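Local coordinates for protein dihydrodipicolinate synthase (Agrobacterium tumefaciens, PDB 3B4U) that probably catalyses the aldol-type condensation of pyruvate with aspartate semialdehyde on the lysine biosynthesis route, at residues A272-P275 / E276-R279. Numbering follows the deposited sequence.
Sequences AISP and EDRR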
ATOM      1  N   ALA B 272     -20.071  -2.425   4.524  1.00 13.57           N
ATOM      2  CA  ALA B 272     -20.983  -3.456   4.997  1.00 15.04           C
ATOM      3  C   ALA B 272     -21.709  -4.143   3.850  1.00 14.93           C
ATOM      4  O   ALA B 272     -22.136  -3.498   2.940  1.00 13.24           O
ATOM      5  CB  ALA B 272     -22.023  -2.796   5.955  1.00 17.45           C
ATOM      6  N   ILE B 273     -21.855  -5.463   3.899  1.00 15.49           N
ATOM      7  CA  ILE B 273     -22.797  -6.166   3.025  1.00 15.31           C
ATOM      8  C   ILE B 273     -24.234  -5.748   3.392  1.00 14.95           C
ATOM      9  O   ILE B 273     -24.604  -5.758   4.542  1.00 14.50           O
ATOM     10  CB  ILE B 273     -22.653  -7.697   3.203  1.00 15.60           C
ATOM     11  CG1 ILE B 273     -21.245  -8.189   2.818  1.00 18.67           C
ATOM     12  CG2 ILE B 273     -23.731  -8.439   2.405  1.00 16.42           C
ATOM     13  CD1 ILE B 273     -20.933  -8.081   1.384  1.00 18.28           C
ATOM     14  N   SER B 274     -25.053  -5.422   2.394  1.00 14.67           N
ATOM     15  CA  SER B 274     -26.454  -5.017   2.652  1.00 13.94           C
ATOM     16  C   SER B 274     -27.325  -6.177   3.167  1.00 13.27           C
ATOM     17  O   SER B 274     -26.967  -7.347   2.955  1.00 12.80           O
ATOM     18  CB  SER B 274     -27.101  -4.489   1.387  1.00 15.21           C
ATOM     19  OG  SER B 274     -27.485  -5.585   0.564  1.00 15.98           O
ATOM     20  N   PRO B 275     -28.429  -5.887   3.863  1.00 12.01           N
ATOM     21  CA  PRO B 275     -29.303  -6.949   4.365  1.00 12.47           C
ATOM     22  C   PRO B 275     -29.749  -7.922   3.265  1.00 12.03           C
ATOM     23  O   PRO B 275     -29.685  -9.136   3.440  1.00 12.12           O
ATOM     24  CB  PRO B 275     -30.493  -6.165   4.950  1.00 13.92           C
ATOM     25  CG  PRO B 275     -29.842  -4.893   5.377  1.00 14.33           C
ATOM     26  CD  PRO B 275     -28.898  -4.558   4.310  1.00 13.00           C
ATOM     27  N   GLU B 276     -30.190  -7.388   2.139  1.00 12.10           N
ATOM     28  CA  GLU B 276     -30.619  -8.240   1.044  1.00 12.75           C
ATOM     29  C   GLU B 276     -29.460  -9.137   0.582  1.00 11.53           C
ATOM     30  O   GLU B 276     -29.647 -10.338   0.360  1.00 12.26           O
ATOM     31  CB  GLU B 276     -31.140  -7.363  -0.096  1.00 13.16           C
ATOM     32  CG  GLU B 276     -31.543  -8.127  -1.314  1.00 15.88           C
ATOM     33  CD  GLU B 276     -32.027  -7.256  -2.442  1.00 17.82           C
ATOM     34  OE1 GLU B 276     -31.512  -6.131  -2.597  1.00 23.29           O
ATOM     35  OE2 GLU B 276     -32.902  -7.722  -3.218  1.00 25.39           O
ATOM     36  N   ASP B 277     -28.265  -8.571   0.448  1.00 11.21           N
ATOM     37  CA  ASP B 277     -27.140  -9.368  -0.038  1.00 11.46           C
ATOM     38  C   ASP B 277     -26.673 -10.375   1.008  1.00 11.04           C
ATOM     39  O   ASP B 277     -26.248 -11.481   0.679  1.00 10.95           O
ATOM     40  CB  ASP B 277     -25.968  -8.464  -0.411  1.00 13.27           C
ATOM     41  CG  ASP B 277     -26.174  -7.746  -1.715  1.00 15.80           C
ATOM     42  OD1 ASP B 277     -27.108  -8.102  -2.453  1.00 17.20           O
ATOM     43  OD2 ASP B 277     -25.345  -6.863  -2.012  1.00 19.79           O
ATOM     44  N   ARG B 278     -26.775 -10.018   2.275  1.00 10.30           N
ATOM     45  CA  ARG B 278     -26.493 -10.968   3.344  1.00 11.16           C
ATOM     46  C   ARG B 278     -27.417 -12.171   3.259  1.00 10.77           C
ATOM     47  O   ARG B 278     -26.989 -13.302   3.444  1.00 10.41           O
ATOM     48  CB  ARG B 278     -26.593 -10.315   4.730  1.00 11.53           C
ATOM     49  CG  ARG B 278     -26.650 -11.320   5.875  1.00 14.49           C
ATOM     50  CD  ARG B 278     -26.148 -10.798   7.206  1.00 17.81           C
ATOM     51  NE  ARG B 278     -26.294 -11.816   8.262  1.00 20.70           N
ATOM     52  CZ  ARG B 278     -25.661 -11.822   9.441  1.00 22.34           C
ATOM     53  NH1 ARG B 278     -25.891 -12.827  10.307  1.00 24.90           N
ATOM     54  NH2 ARG B 278     -24.802 -10.858   9.763  1.00 22.98           N
ATOM     55  N   ARG B 279     -28.689 -11.935   2.987  1.00 11.37           N
ATOM     56  CA  ARG B 279     -29.609 -13.049   2.867  1.00 12.19           C
ATOM     57  C   ARG B 279     -29.221 -13.943   1.688  1.00 11.39           C
ATOM     58  O   ARG B 279     -29.343 -15.175   1.768  1.00 12.13           O
ATOM     59  CB  ARG B 279     -31.041 -12.542   2.748  1.00 13.43           C
ATOM     60  CG  ARG B 279     -31.560 -11.896   4.050  1.00 21.04           C
ATOM     61  CD  ARG B 279     -31.853 -12.890   5.179  1.00 27.43           C
ATOM     62  NE  ARG B 279     -32.830 -13.910   4.772  1.00 30.70           N
ATOM     63  CZ  ARG B 279     -33.351 -14.852   5.568  1.00 29.92           C
ATOM     64  NH1 ARG B 279     -33.028 -14.925   6.857  1.00 31.74           N
ATOM     65  NH2 ARG B 279     -34.221 -15.720   5.063  1.00 32.14           N
TER
HETATM   66  O   HOH W   1     -23.944  -5.322  -0.378  1.00 28.07           O
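Ser274 leads into the helix 275-289 as its N-cap, its carbonyl O accepting from Arg278 N at 2.8 Å in the first turn's backbone bond, with the next rung running from Arg279 N to Pro275 O. Pro275 opens the helix, where its missing N-H costs no helical hydrogen bond. The serine hydroxyl does the capping: OG sits between its own backbone N and carbonyl carbon (chi1 79°), which carries it round to accept from Asp277 N at 3.1 Å, with 161° at the hydrogen. The return half of a capping box is not made directly; a water accepts from Ser274 N at 3.0 Å and donates to Asp277 OD2 at 2.6 Å, bridging the gap. The extended chain of Arg278 touches Val252 and Ser255 of helix 246-258, and its NE makes a salt bridge with Glu282, one turn further along its own helix. This is the surface start of the C-terminal helix, away from the barrel strands. Ile273, one residue before the cap, lays its CG2 methyl across the side chain of Asp277, 3.6 Å from CB, while also touching Val252 and Pro248 of helix 246-258; the same CG2 comes closest at Arg278 N, 3.4 Å away.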